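Local atomic coordinates of BIFUNCTIONAL PROTEIN Proline utilization A (PutA) (Corynebacterium freiburgense, PDB entry 5UX5), a protein that catalyses the two-step oxidation of proline to glutamate, pairing an FAD-dependent proline dehydrogenase with an NAD-dependent aldehyde dehydrogenase in one polypeptide. Residues P706-A711 and H1066-I1071; A697-P702 and E838-T843; R332-I337 and Y361-E366. All coordinates share one frame; numbering follows the deposited sequence.

From the N terminus, contact 3 comes first and closes a short loop: 23 residues, including strand 345-350, separate its two segments within the proline dehydrogenase barrel. It is complete before either of the others opens. Contact 2 then begins at strand 696-700 and contact 1 at helix 706-718, the next element; contact 2 closes at 838-843, and contact 1 only at 1066-1071, where the modelled chain ends. The two therefore cross. They also touch, V700 CG1 lying 4.1 Å from A709 CB. Contact 2 joins strand to helix inside the aldehyde dehydrogenase part, contact 1 ties that part to the C-terminal tail, and contact 3 lies about 39 Å from contact 1 between centres.

Contact 1: residues P706-A711 and H1066-I1071; sequences PDLAVA and HRFGYI
Two torsion patterns bring L708 and R1067 together. L708 sets CG anti to its carbonyl carbon (chi1 -62°) and continues extended through chi2, which carries CD1 outward from the helix. R1067 starts with CG anti to the backbone N, then bends at chi2 (93°), and this bend turns the guanidinium toward the helix although the CB of R1067 does not point there. The result is an approach at the rim of the guanidinium: L708 CD1 lies near its plane, 3.7 Å from R1067 NH1. The same methyl is 4.0 Å from F1068 CZ, meeting that ring obliquely, so one branch of the leucine supplies the whole apolar side of the contact.

One face of the guanidinium is covered within its own segment, F1068 CE2 standing 3.1 Å above the plane and offset toward the rim. The charge itself is met by D705, just ahead of the helix: D705 OD2 forms a salt bridge with R1067 NH2, while D705 OD1 accepts a hydrogen bond from L708 N. D705 thus holds both the arginine and the first turn of the helix.

R1067 and F1068 open a type I' turn that ends at Y1070, and the ends of their side chains, not their CB directions, reach L708. R1067 N bonds Y1070 O at 3.0 Å, with a weak return bond. From within the turn, G1069 N donates back to ND1 of H1066, the residue before it (3.1 Å), tilted 30° out of the imidazole plane. On the proline dehydrogenase side, F1068 makes a cation-pi contact with R417 and H1066 touches helix 303-313. Such a reversal is characteristic of tight two-residue beta hairpins; here it lies between the aldehyde dehydrogenase helix 706-718 and the FAD-binding half, and the side chain of F1068 lies about 14 Å from the bound FAD.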
ATOM      1  N   PRO A 706     -17.126   4.070  -5.173  1.00 34.95           N
ATOM      2  CA  PRO A 706     -17.354   2.632  -4.987  1.00 35.30           C
ATOM      3  C   PRO A 706     -16.200   1.782  -5.457  1.00 32.58           C
ATOM      4  O   PRO A 706     -15.889   0.764  -4.826  1.00 35.38           O
ATOM      5  CB  PRO A 706     -18.634   2.381  -5.793  1.00 32.65           C
ATOM      6  CG  PRO A 706     -18.701   3.475  -6.728  1.00 32.73           C
ATOM      7  CD  PRO A 706     -18.144   4.671  -6.036  1.00 32.09           C
ATOM      8  N   ASP A 707     -15.542   2.180  -6.543  1.00 36.16           N
ATOM      9  CA  ASP A 707     -14.474   1.348  -7.094  1.00 37.29           C
ATOM     10  C   ASP A 707     -13.229   1.387  -6.224  1.00 34.27           C
ATOM     11  O   ASP A 707     -12.680   0.340  -5.854  1.00 37.64           O
ATOM     12  CB  ASP A 707     -14.196   1.779  -8.519  1.00 36.33           C
ATOM     13  CG  ASP A 707     -15.411   1.608  -9.379  1.00 52.10           C
ATOM     14  OD1 ASP A 707     -15.920   0.462  -9.482  1.00 49.15           O
ATOM     15  OD2 ASP A 707     -15.910   2.630  -9.893  1.00 64.94           O
ATOM     16  N   LEU A 708     -12.793   2.581  -5.845  1.00 30.02           N
ATOM     17  CA  LEU A 708     -11.691   2.661  -4.898  1.00 30.86           C
ATOM     18  C   LEU A 708     -12.044   1.936  -3.601  1.00 35.15           C
ATOM     19  O   LEU A 708     -11.200   1.235  -3.032  1.00 33.33           O
ATOM     20  CB  LEU A 708     -11.330   4.125  -4.654  1.00 30.45           C
ATOM     21  CG  LEU A 708     -10.861   4.785  -5.953  1.00 36.41           C
ATOM     22  CD1 LEU A 708     -10.385   6.211  -5.766  1.00 25.68           C
ATOM     23  CD2 LEU A 708      -9.744   3.949  -6.528  1.00 38.04           C
ATOM     24  N   ALA A 709     -13.301   2.031  -3.148  1.00 34.02           N
ATOM     25  CA  ALA A 709     -13.673   1.317  -1.929  1.00 29.04           C
ATOM     26  C   ALA A 709     -13.555  -0.188  -2.115  1.00 38.26           C
ATOM     27  O   ALA A 709     -12.934  -0.867  -1.288  1.00 41.25           O
ATOM     28  CB  ALA A 709     -15.083   1.688  -1.497  1.00 29.03           C
ATOM     29  N   VAL A 710     -14.067  -0.717  -3.237  1.00 35.55           N
ATOM     30  CA  VAL A 710     -13.981  -2.159  -3.494  1.00 34.39           C
ATOM     31  C   VAL A 710     -12.527  -2.625  -3.509  1.00 33.79           C
ATOM     32  O   VAL A 710     -12.177  -3.650  -2.911  1.00 37.90           O
ATOM     33  CB  VAL A 710     -14.684  -2.531  -4.811  1.00 32.48           C
ATOM     34  CG1 VAL A 710     -14.174  -3.880  -5.304  1.00 29.90           C
ATOM     35  CG2 VAL A 710     -16.183  -2.580  -4.632  1.00 34.16           C
ATOM     36  N   ALA A 711     -11.667  -1.913  -4.235  1.00 30.36           N
ATOM     37  CA  ALA A 711     -10.252  -2.291  -4.267  1.00 35.72           C
ATOM     38  C   ALA A 711      -9.619  -2.292  -2.870  1.00 38.76           C
ATOM     39  O   ALA A 711      -8.818  -3.173  -2.545  1.00 39.61           O
ATOM     40  CB  ALA A 711      -9.481  -1.349  -5.189  1.00 28.62           C
ATOM     41  N   HIS A1066      -5.353  12.953  -2.176  1.00 52.22           N
ATOM     42  CA  HIS A1066      -5.557  13.259  -3.577  1.00 52.85           C
ATOM     43  C   HIS A1066      -6.857  12.631  -4.068  1.00 59.94           C
ATOM     44  O   HIS A1066      -7.387  11.703  -3.455  1.00 61.08           O
ATOM     45  CB  HIS A1066      -4.349  12.763  -4.381  1.00 50.25           C
ATOM     46  CG  HIS A1066      -4.109  11.291  -4.251  1.00 50.23           C
ATOM     47  ND1 HIS A1066      -4.695  10.360  -5.087  1.00 38.90           N
ATOM     48  CD2 HIS A1066      -3.383  10.582  -3.353  1.00 55.08           C
ATOM     49  CE1 HIS A1066      -4.324   9.145  -4.721  1.00 42.82           C
ATOM     50  NE2 HIS A1066      -3.530   9.249  -3.670  1.00 53.02           N
ATOM     51  N   ARG A1067      -7.386  13.174  -5.168  1.00 63.87           N
ATOM     52  CA  ARG A1067      -8.520  12.599  -5.906  1.00 62.37           C
ATOM     53  C   ARG A1067      -8.009  12.186  -7.284  1.00 63.39           C
ATOM     54  O   ARG A1067      -7.974  13.002  -8.211  1.00 69.34           O
ATOM     55  CB  ARG A1067      -9.699  13.587  -6.021  1.00 63.83           C
ATOM     56  CG  ARG A1067     -10.891  13.076  -6.859  1.00 71.25           C
ATOM     57  CD  ARG A1067     -11.954  12.378  -5.987  1.00 75.64           C
ATOM     58  NE  ARG A1067     -12.888  11.551  -6.760  1.00 74.13           N
ATOM     59  CZ  ARG A1067     -12.870  10.222  -6.801  1.00 59.86           C
ATOM     60  NH1 ARG A1067     -11.963   9.540  -6.101  1.00 54.27           N
ATOM     61  NH2 ARG A1067     -13.767   9.582  -7.538  1.00 44.70           N
ATOM     62  N   PHE A1068      -7.612  10.915  -7.414  1.00 56.29           N
ATOM     63  CA  PHE A1068      -6.960  10.436  -8.632  1.00 53.49           C
ATOM     64  C   PHE A1068      -5.743  11.283  -8.968  1.00 58.34           C
ATOM     65  O   PHE A1068      -5.514  11.632 -10.126  1.00 61.88           O
ATOM     66  CB  PHE A1068      -7.930  10.424  -9.809  1.00 58.37           C
ATOM     67  CG  PHE A1068      -8.929   9.327  -9.743  1.00 57.61           C
ATOM     68  CD1 PHE A1068      -8.513   8.006  -9.796  1.00 50.98           C
ATOM     69  CD2 PHE A1068     -10.276   9.610  -9.567  1.00 59.15           C
ATOM     70  CE1 PHE A1068      -9.427   6.982  -9.721  1.00 56.69           C
ATOM     71  CE2 PHE A1068     -11.203   8.585  -9.491  1.00 63.06           C
ATOM     72  CZ  PHE A1068     -10.778   7.265  -9.564  1.00 58.87           C
ATOM     73  N   GLY A1069      -4.979  11.650  -7.933  1.00 59.45           N
ATOM     74  CA  GLY A1069      -3.738  12.368  -8.090  1.00 60.61           C
ATOM     75  C   GLY A1069      -3.815  13.864  -7.852  1.00 65.71           C
ATOM     76  O   GLY A1069      -2.782  14.479  -7.571  1.00 73.55           O
ATOM     77  N   TYR A1070      -4.992  14.470  -7.956  1.00 64.86           N
ATOM     78  CA  TYR A1070      -5.100  15.919  -7.838  1.00 70.50           C
ATOM     79  C   TYR A1070      -5.158  16.324  -6.365  1.00 67.16           C
ATOM     80  O   TYR A1070      -5.964  15.782  -5.602  1.00 70.27           O
ATOM     81  CB  TYR A1070      -6.332  16.400  -8.607  1.00 76.25           C
ATOM     82  CG  TYR A1070      -6.772  17.827  -8.353  1.00 85.79           C
ATOM     83  CD1 TYR A1070      -6.133  18.904  -8.970  1.00 87.42           C
ATOM     84  CD2 TYR A1070      -7.860  18.095  -7.521  1.00 89.94           C
ATOM     85  CE1 TYR A1070      -6.554  20.214  -8.740  1.00 93.08           C
ATOM     86  CE2 TYR A1070      -8.288  19.393  -7.289  1.00 96.09           C
ATOM     87  CZ  TYR A1070      -7.637  20.453  -7.895  1.00 97.20           C
ATOM     88  OH  TYR A1070      -8.075  21.743  -7.650  1.00 97.06           O
ATOM     89  N   ILE A1071      -4.294  17.263  -5.967  1.00 64.32           N
ATOM     90  CA  ILE A1071      -4.161  17.681  -4.556  1.00 66.55           C
ATOM     91  C   ILE A1071      -3.864  19.184  -4.428  1.00 69.92           C
ATOM     92  O   ILE A1071      -4.640  20.040  -4.878  1.00 69.02           O
ATOM     93  CB  ILE A1071      -3.066  16.836  -3.816  1.00 64.22           C
ATOM     94  CG1 ILE A1071      -2.449  17.618  -2.656  1.00 70.50           C
ATOM     95  CG2 ILE A1071      -1.980  16.343  -4.788  1.00 65.71           C
ATOM     96  CD1 ILE A1071      -0.995  18.074  -2.896  1.00 73.94           C
TER

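Contact 2: residues A697-P702 and E838-T843; sequences AIIVTP and EWQNST
The polar part of this contact belongs to Q840, whose carboxamide faces the backbone of A697 and the side chain of I699. Extension of the glutamine is what makes the reach possible: CG stands anti to the backbone N (chi1 -176°), and the chain stays stretched at the next bond (166°), so the group spans from the helix to the strand. Q840 NE2 comes to 3.0 Å from A697 O. The amide oxygen is taken by W862, whose NE1 donates a hydrogen bond to Q840 OE1; that bond restrains the rotation of the amide and provides for a buried oxygen.

Two apolar groups flank the glutamine. A697 CB, which points toward the helix, is 4.1 Å from Q840 CG, at the closest approach of the two segments (6.1 Å between the CA atoms of A697 and Q840). Two residues on, I699 also directs its CB to the helix; its CG1-CD1 branch meets the oxygen end of the carboxamide obliquely, from above the amide plane, with CG1 3.4 Å from Q840 OE1. I699 packs further on A836 and I837, so the same helix covers it over another turn.

Backbone pairing fixes the strand beneath. A697 and I699 bond with G850 of strand 845-852, and I698 with L730 and I732 of strand 728-734, both neighbours being parallel. Helix 833-841 joins strands 824-830 and 845-852 in sequence and here lies against the sheet, an arrangement characteristic of the layered alpha/beta aldehyde dehydrogenase fold.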
ATOM      1  N   ALA A 697     -13.129  -3.278  10.623  1.00 28.57           N
ATOM      2  CA  ALA A 697     -14.170  -2.985   9.662  1.00 29.32           C
ATOM      3  C   ALA A 697     -13.758  -1.800   8.812  1.00 35.03           C
ATOM      4  O   ALA A 697     -12.936  -0.976   9.232  1.00 32.96           O
ATOM      5  CB  ALA A 697     -15.496  -2.679  10.351  1.00 34.25           C
ATOM      6  N   ILE A 698     -14.316  -1.741   7.600  1.00 34.99           N
ATOM      7  CA  ILE A 698     -14.258  -0.551   6.753  1.00 30.68           C
ATOM      8  C   ILE A 698     -15.683  -0.106   6.491  1.00 36.97           C
ATOM      9  O   ILE A 698     -16.493  -0.881   5.962  1.00 50.46           O
ATOM     10  CB  ILE A 698     -13.505  -0.801   5.435  1.00 31.97           C
ATOM     11  CG1 ILE A 698     -12.027  -1.042   5.686  1.00 32.33           C
ATOM     12  CG2 ILE A 698     -13.738   0.315   4.390  1.00 27.94           C
ATOM     13  CD1 ILE A 698     -11.303  -1.328   4.377  1.00 43.26           C
ATOM     14  N   ILE A 699     -15.991   1.136   6.852  1.00 34.80           N
ATOM     15  CA  ILE A 699     -17.298   1.727   6.568  1.00 37.41           C
ATOM     16  C   ILE A 699     -17.288   2.370   5.178  1.00 33.95           C
ATOM     17  O   ILE A 699     -16.362   3.116   4.825  1.00 32.79           O
ATOM     18  CB  ILE A 699     -17.680   2.752   7.647  1.00 31.60           C
ATOM     19  CG1 ILE A 699     -17.740   2.083   9.022  1.00 31.82           C
ATOM     20  CG2 ILE A 699     -18.978   3.422   7.290  1.00 32.95           C
ATOM     21  CD1 ILE A 699     -18.124   3.036  10.129  1.00 32.30           C
ATOM     22  N   VAL A 700     -18.327   2.081   4.397  1.00 32.13           N
ATOM     23  CA  VAL A 700     -18.522   2.605   3.055  1.00 32.25           C
ATOM     24  C   VAL A 700     -19.880   3.287   3.032  1.00 39.84           C
ATOM     25  O   VAL A 700     -20.916   2.624   3.159  1.00 43.32           O
ATOM     26  CB  VAL A 700     -18.450   1.495   1.997  1.00 37.00           C
ATOM     27  CG1 VAL A 700     -18.610   2.067   0.553  1.00 32.36           C
ATOM     28  CG2 VAL A 700     -17.166   0.702   2.175  1.00 31.04           C
ATOM     29  N   THR A 701     -19.881   4.587   2.835  1.00 38.00           N
ATOM     30  CA  THR A 701     -21.085   5.399   2.775  1.00 44.19           C
ATOM     31  C   THR A 701     -21.396   5.749   1.332  1.00 42.43           C
ATOM     32  O   THR A 701     -20.504   5.739   0.483  1.00 40.48           O
ATOM     33  CB  THR A 701     -20.897   6.685   3.591  1.00 41.16           C
ATOM     34  OG1 THR A 701     -20.150   7.641   2.823  1.00 38.10           O
ATOM     35  CG2 THR A 701     -20.174   6.391   4.892  1.00 34.25           C
ATOM     36  N   PRO A 702     -22.633   6.143   1.021  1.00 42.23           N
ATOM     37  CA  PRO A 702     -22.968   6.446  -0.382  1.00 44.00           C
ATOM     38  C   PRO A 702     -22.089   7.507  -1.023  1.00 45.95           C
ATOM     39  O   PRO A 702     -21.980   7.526  -2.257  1.00 52.88           O
ATOM     40  CB  PRO A 702     -24.427   6.917  -0.303  1.00 39.32           C
ATOM     41  CG  PRO A 702     -24.959   6.275   0.893  1.00 39.99           C
ATOM     42  CD  PRO A 702     -23.817   6.248   1.888  1.00 47.58           C
ATOM     43  N   GLU A 838     -21.241   2.911  15.652  1.00 42.18           N
ATOM     44  CA  GLU A 838     -21.531   2.097  16.828  1.00 37.47           C
ATOM     45  C   GLU A 838     -21.120   0.655  16.594  1.00 41.01           C
ATOM     46  O   GLU A 838     -20.506   0.028  17.466  1.00 42.81           O
ATOM     47  CB  GLU A 838     -23.015   2.142  17.173  1.00 55.51           C
ATOM     48  CG  GLU A 838     -23.508   3.295  18.022  1.00 64.04           C
ATOM     49  CD  GLU A 838     -25.021   3.210  18.193  1.00 73.58           C
ATOM     50  OE1 GLU A 838     -25.735   4.207  17.921  1.00 78.93           O
ATOM     51  OE2 GLU A 838     -25.499   2.114  18.569  1.00 73.73           O
ATOM     52  N   TRP A 839     -21.430   0.116  15.409  1.00 41.17           N
ATOM     53  CA  TRP A 839     -21.126  -1.283  15.134  1.00 39.61           C
ATOM     54  C   TRP A 839     -19.625  -1.520  15.048  1.00 35.29           C
ATOM     55  O   TRP A 839     -19.128  -2.531  15.557  1.00 40.98           O
ATOM     56  CB  TRP A 839     -21.828  -1.737  13.861  1.00 46.76           C
ATOM     57  CG  TRP A 839     -23.320  -1.823  13.996  1.00 48.01           C
ATOM     58  CD1 TRP A 839     -24.073  -1.633  15.129  1.00 45.19           C
ATOM     59  CD2 TRP A 839     -24.239  -2.112  12.955  1.00 47.97           C
ATOM     60  NE1 TRP A 839     -25.405  -1.781  14.846  1.00 42.83           N
ATOM     61  CE2 TRP A 839     -25.535  -2.080  13.515  1.00 46.76           C
ATOM     62  CE3 TRP A 839     -24.092  -2.396  11.590  1.00 49.08           C
ATOM     63  CZ2 TRP A 839     -26.666  -2.317  12.763  1.00 44.37           C
ATOM     64  CZ3 TRP A 839     -25.208  -2.628  10.845  1.00 50.54           C
ATOM     65  CH2 TRP A 839     -26.488  -2.589  11.431  1.00 55.60           C
ATOM     66  N   GLN A 840     -18.891  -0.614  14.391  1.00 38.63           N
ATOM     67  CA  GLN A 840     -17.436  -0.743  14.296  1.00 36.31           C
ATOM     68  C   GLN A 840     -16.769  -0.728  15.674  1.00 43.00           C
ATOM     69  O   GLN A 840     -15.712  -1.345  15.866  1.00 47.73           O
ATOM     70  CB  GLN A 840     -16.888   0.387  13.418  1.00 31.64           C
ATOM     71  CG  GLN A 840     -15.387   0.358  13.120  1.00 30.09           C
ATOM     72  CD  GLN A 840     -15.032   1.303  12.000  1.00 29.48           C
ATOM     73  OE1 GLN A 840     -15.704   2.311  11.795  1.00 30.03           O
ATOM     74  NE2 GLN A 840     -13.981   0.980  11.258  1.00 30.27           N
ATOM     75  N   ASN A 841     -17.386  -0.067  16.651  1.00 42.78           N
ATOM     76  CA  ASN A 841     -16.792   0.124  17.965  1.00 40.90           C
ATOM     77  C   ASN A 841     -17.125  -0.979  18.966  1.00 46.75           C
ATOM     78  O   ASN A 841     -16.534  -0.997  20.053  1.00 41.50           O
ATOM     79  CB  ASN A 841     -17.228   1.481  18.528  1.00 37.38           C
ATOM     80  CG  ASN A 841     -16.539   2.648  17.813  1.00 38.27           C
ATOM     81  OD1 ASN A 841     -15.440   2.503  17.263  1.00 35.00           O
ATOM     82  ND2 ASN A 841     -17.181   3.804  17.825  1.00 37.41           N
ATOM     83  N   SER A 842     -18.031  -1.910  18.626  1.00 51.02           N
ATOM     84  CA  SER A 842     -18.525  -2.929  19.552  1.00 40.63           C
ATOM     85  C   SER A 842     -18.104  -4.359  19.188  1.00 35.16           C
ATOM     86  O   SER A 842     -18.795  -5.318  19.528  1.00 39.68           O
ATOM     87  CB  SER A 842     -20.044  -2.853  19.640  1.00 38.08           C
ATOM     88  OG  SER A 842     -20.623  -2.830  18.350  1.00 41.19           O
ATOM     89  N   THR A 843     -16.971  -4.517  18.517  1.00 40.62           N
ATOM     90  CA  THR A 843     -16.402  -5.829  18.236  1.00 47.07           C
ATOM     91  C   THR A 843     -15.679  -6.427  19.440  1.00 49.29           C
ATOM     92  O   THR A 843     -15.399  -7.638  19.449  1.00 44.60           O
ATOM     93  CB  THR A 843     -15.421  -5.710  17.047  1.00 50.30           C
ATOM     94  OG1 THR A 843     -14.511  -4.618  17.288  1.00 48.41           O
ATOM     95  CG2 THR A 843     -16.158  -5.504  15.725  1.00 43.33           C
TER

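Contact 3: residues R332-I337 and Y361-E366; sequences RMMDYI and YELSVE
D335, whose backbone receives L363, carries a carboxylate gripped by several groups: OD1 forms salt bridges with R339 and R367 and accepts a hydrogen bond from N14, while OD2 forms a salt bridge with R451. The CB of D335 is directed away from segment 361-366, so that CA is the part the leucine meets, while the carboxylate still reaches R367 at the end of the partner helix.

L363 CD1 does all the touching for residues 361-366. It is 4.0 Å from D335 CA and 3.7 Å from M334 CE, and it also comes to 4.0 Å from M334 CG. The methyl is thus set against two consecutive residues, close to where the segments approach most nearly (7.6 Å between the CA atoms of D335 and L363). M334 folds round to meet it. Its chain runs extended with CG anti to the backbone N (chi1 -177°), then turns at chi3 (69°), which swings CE back beside the leucine.

Helical bonds run through both segments, Y336 N to R332 O and E366 N to E362 O each measuring 3.0 Å. The helices stand before and after strand 345-350, so the contact joins successive outer helices of a TIM-barrel fold, with the side chain of M334 about 10 Å from FAD.

Between the two segments the contact is apolar, and D335 adds a charged tie through R367. Its three arginines would be expected to keep the buried acid ionised, linking helix 323-337 to R367 of helix 354-367 first, then to N14 and R451.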
ATOM      1  N   ARG A 332      12.311  13.659 -30.149  1.00 36.53           N
ATOM      2  CA  ARG A 332      13.346  12.660 -30.425  1.00 37.68           C
ATOM      3  C   ARG A 332      12.747  11.382 -30.998  1.00 46.51           C
ATOM      4  O   ARG A 332      13.281  10.811 -31.958  1.00 55.09           O
ATOM      5  CB  ARG A 332      14.165  12.338 -29.178  1.00 33.11           C
ATOM      6  CG  ARG A 332      15.225  11.257 -29.423  1.00 33.58           C
ATOM      7  CD  ARG A 332      16.140  11.017 -28.213  1.00 33.42           C
ATOM      8  NE  ARG A 332      15.358  10.712 -27.014  1.00 36.42           N
ATOM      9  CZ  ARG A 332      15.855  10.370 -25.822  1.00 38.24           C
ATOM     10  NH1 ARG A 332      17.156  10.278 -25.632  1.00 32.55           N
ATOM     11  NH2 ARG A 332      15.038  10.127 -24.808  1.00 34.13           N
ATOM     12  N   MET A 333      11.637  10.914 -30.432  1.00 42.64           N
ATOM     13  CA  MET A 333      11.068   9.671 -30.926  1.00 39.49           C
ATOM     14  C   MET A 333      10.510   9.834 -32.332  1.00 47.05           C
ATOM     15  O   MET A 333      10.665   8.947 -33.177  1.00 49.79           O
ATOM     16  CB  MET A 333      10.005   9.150 -29.966  1.00 30.99           C
ATOM     17  CG  MET A 333      10.565   8.839 -28.593  1.00 41.82           C
ATOM     18  SD  MET A 333       9.569   7.659 -27.663  1.00 45.23           S
ATOM     19  CE  MET A 333       8.032   8.521 -27.588  1.00 45.18           C
ATOM     20  N   MET A 334       9.870  10.967 -32.595  1.00 43.26           N
ATOM     21  CA  MET A 334       9.411  11.292 -33.939  1.00 35.17           C
ATOM     22  C   MET A 334      10.577  11.292 -34.923  1.00 42.81           C
ATOM     23  O   MET A 334      10.541  10.626 -35.968  1.00 44.87           O
ATOM     24  CB  MET A 334       8.740  12.655 -33.876  1.00 33.47           C
ATOM     25  CG  MET A 334       8.130  13.184 -35.086  1.00 41.01           C
ATOM     26  SD  MET A 334       7.570  14.800 -34.554  1.00 45.14           S
ATOM     27  CE  MET A 334       9.138  15.574 -34.345  1.00 49.94           C
ATOM     28  N   ASP A 335      11.638  12.014 -34.567  1.00 37.86           N
ATOM     29  CA  ASP A 335      12.837  12.127 -35.382  1.00 42.39           C
ATOM     30  C   ASP A 335      13.383  10.763 -35.782  1.00 36.19           C
ATOM     31  O   ASP A 335      13.773  10.547 -36.935  1.00 37.10           O
ATOM     32  CB  ASP A 335      13.871  12.888 -34.552  1.00 50.96           C
ATOM     33  CG  ASP A 335      14.921  13.570 -35.376  1.00 54.28           C
ATOM     34  OD1 ASP A 335      15.492  12.937 -36.296  1.00 47.56           O
ATOM     35  OD2 ASP A 335      15.188  14.748 -35.054  1.00 59.25           O
ATOM     36  N   TYR A 336      13.442   9.839 -34.830  1.00 37.48           N
ATOM     37  CA  TYR A 336      14.092   8.557 -35.055  1.00 35.81           C
ATOM     38  C   TYR A 336      13.285   7.689 -36.016  1.00 46.83           C
ATOM     39  O   TYR A 336      13.854   6.986 -36.864  1.00 41.55           O
ATOM     40  CB  TYR A 336      14.275   7.860 -33.707  1.00 35.02           C
ATOM     41  CG  TYR A 336      14.841   6.445 -33.722  1.00 35.31           C
ATOM     42  CD1 TYR A 336      14.048   5.344 -34.038  1.00 35.85           C
ATOM     43  CD2 TYR A 336      16.153   6.204 -33.331  1.00 35.89           C
ATOM     44  CE1 TYR A 336      14.569   4.058 -34.027  1.00 39.50           C
ATOM     45  CE2 TYR A 336      16.682   4.925 -33.303  1.00 37.76           C
ATOM     46  CZ  TYR A 336      15.889   3.851 -33.658  1.00 42.73           C
ATOM     47  OH  TYR A 336      16.433   2.581 -33.626  1.00 43.98           O
ATOM     48  N   ILE A 337      11.957   7.729 -35.900  1.00 43.23           N
ATOM     49  CA  ILE A 337      11.122   6.680 -36.466  1.00 39.71           C
ATOM     50  C   ILE A 337      10.643   7.077 -37.860  1.00 39.04           C
ATOM     51  O   ILE A 337      10.384   6.207 -38.703  1.00 36.17           O
ATOM     52  CB  ILE A 337       9.947   6.366 -35.508  1.00 33.96           C
ATOM     53  CG1 ILE A 337       9.422   4.949 -35.712  1.00 33.92           C
ATOM     54  CG2 ILE A 337       8.833   7.369 -35.649  1.00 33.66           C
ATOM     55  CD1 ILE A 337      10.458   3.918 -35.430  1.00 34.23           C
ATOM     56  N   TYR A 361       4.752  16.564 -39.533  1.00 46.20           N
ATOM     57  CA  TYR A 361       4.338  16.827 -40.901  1.00 47.30           C
ATOM     58  C   TYR A 361       5.545  17.160 -41.760  1.00 52.07           C
ATOM     59  O   TYR A 361       5.805  16.503 -42.775  1.00 49.80           O
ATOM     60  CB  TYR A 361       3.327  17.974 -40.950  1.00 47.13           C
ATOM     61  CG  TYR A 361       2.966  18.292 -42.380  1.00 57.36           C
ATOM     62  CD1 TYR A 361       2.388  17.322 -43.201  1.00 60.60           C
ATOM     63  CD2 TYR A 361       3.254  19.531 -42.938  1.00 58.20           C
ATOM     64  CE1 TYR A 361       2.080  17.594 -44.529  1.00 59.40           C
ATOM     65  CE2 TYR A 361       2.943  19.811 -44.273  1.00 59.97           C
ATOM     66  CZ  TYR A 361       2.362  18.837 -45.061  1.00 60.29           C
ATOM     67  OH  TYR A 361       2.056  19.108 -46.378  1.00 63.25           O
ATOM     68  N   GLU A 362       6.311  18.166 -41.331  1.00 56.73           N
ATOM     69  CA  GLU A 362       7.452  18.663 -42.093  1.00 57.70           C
ATOM     70  C   GLU A 362       8.575  17.637 -42.182  1.00 57.34           C
ATOM     71  O   GLU A 362       9.263  17.553 -43.206  1.00 63.01           O
ATOM     72  CB  GLU A 362       7.960  19.962 -41.474  1.00 60.37           C
ATOM     73  CG  GLU A 362       7.015  21.142 -41.637  1.00 60.55           C
ATOM     74  CD  GLU A 362       6.765  21.510 -43.097  1.00 61.56           C
ATOM     75  OE1 GLU A 362       5.766  22.212 -43.350  1.00 64.11           O
ATOM     76  OE2 GLU A 362       7.584  21.150 -43.984  1.00 58.56           O
ATOM     77  N   LEU A 363       8.797  16.864 -41.122  1.00 57.84           N
ATOM     78  CA  LEU A 363       9.764  15.778 -41.233  1.00 51.24           C
ATOM     79  C   LEU A 363       9.335  14.781 -42.306  1.00 48.68           C
ATOM     80  O   LEU A 363      10.158  14.357 -43.123  1.00 53.58           O
ATOM     81  CB  LEU A 363       9.943  15.080 -39.882  1.00 38.41           C
ATOM     82  CG  LEU A 363      10.818  15.698 -38.792  1.00 43.29           C
ATOM     83  CD1 LEU A 363      10.772  14.827 -37.525  1.00 37.16           C
ATOM     84  CD2 LEU A 363      12.265  15.896 -39.264  1.00 39.40           C
ATOM     85  N   SER A 364       8.043  14.414 -42.335  1.00 39.14           N
ATOM     86  CA  SER A 364       7.569  13.420 -43.294  1.00 47.29           C
ATOM     87  C   SER A 364       7.752  13.904 -44.723  1.00 53.78           C
ATOM     88  O   SER A 364       8.132  13.131 -45.610  1.00 53.07           O
ATOM     89  CB  SER A 364       6.100  13.088 -43.035  1.00 53.03           C
ATOM     90  OG  SER A 364       5.260  14.197 -43.322  1.00 59.90           O
ATOM     91  N   VAL A 365       7.482  15.187 -44.961  1.00 49.03           N
ATOM     92  CA  VAL A 365       7.632  15.737 -46.295  1.00 49.09           C
ATOM     93  C   VAL A 365       9.106  15.824 -46.695  1.00 51.05           C
ATOM     94  O   VAL A 365       9.478  15.401 -47.793  1.00 50.85           O
ATOM     95  CB  VAL A 365       6.934  17.098 -46.361  1.00 45.86           C
ATOM     96  CG1 VAL A 365       7.218  17.755 -47.694  1.00 43.99           C
ATOM     97  CG2 VAL A 365       5.435  16.896 -46.145  1.00 47.56           C
ATOM     98  N   GLU A 366       9.975  16.309 -45.801  1.00 47.77           N
ATOM     99  CA  GLU A 366      11.392  16.451 -46.140  1.00 46.92           C
ATOM    100  C   GLU A 366      12.044  15.113 -46.443  1.00 49.04           C
ATOM    101  O   GLU A 366      12.947  15.029 -47.282  1.00 58.04           O
ATOM    102  CB  GLU A 366      12.127  17.143 -44.987  1.00 47.50           C
ATOM    103  CG  GLU A 366      13.656  17.247 -45.087  1.00 53.82           C
ATOM    104  CD  GLU A 366      14.154  17.953 -46.327  1.00 69.46           C
ATOM    105  OE1 GLU A 366      15.278  17.632 -46.776  1.00 72.15           O
ATOM    106  OE2 GLU A 366      13.436  18.841 -46.841  1.00 75.93           O
TER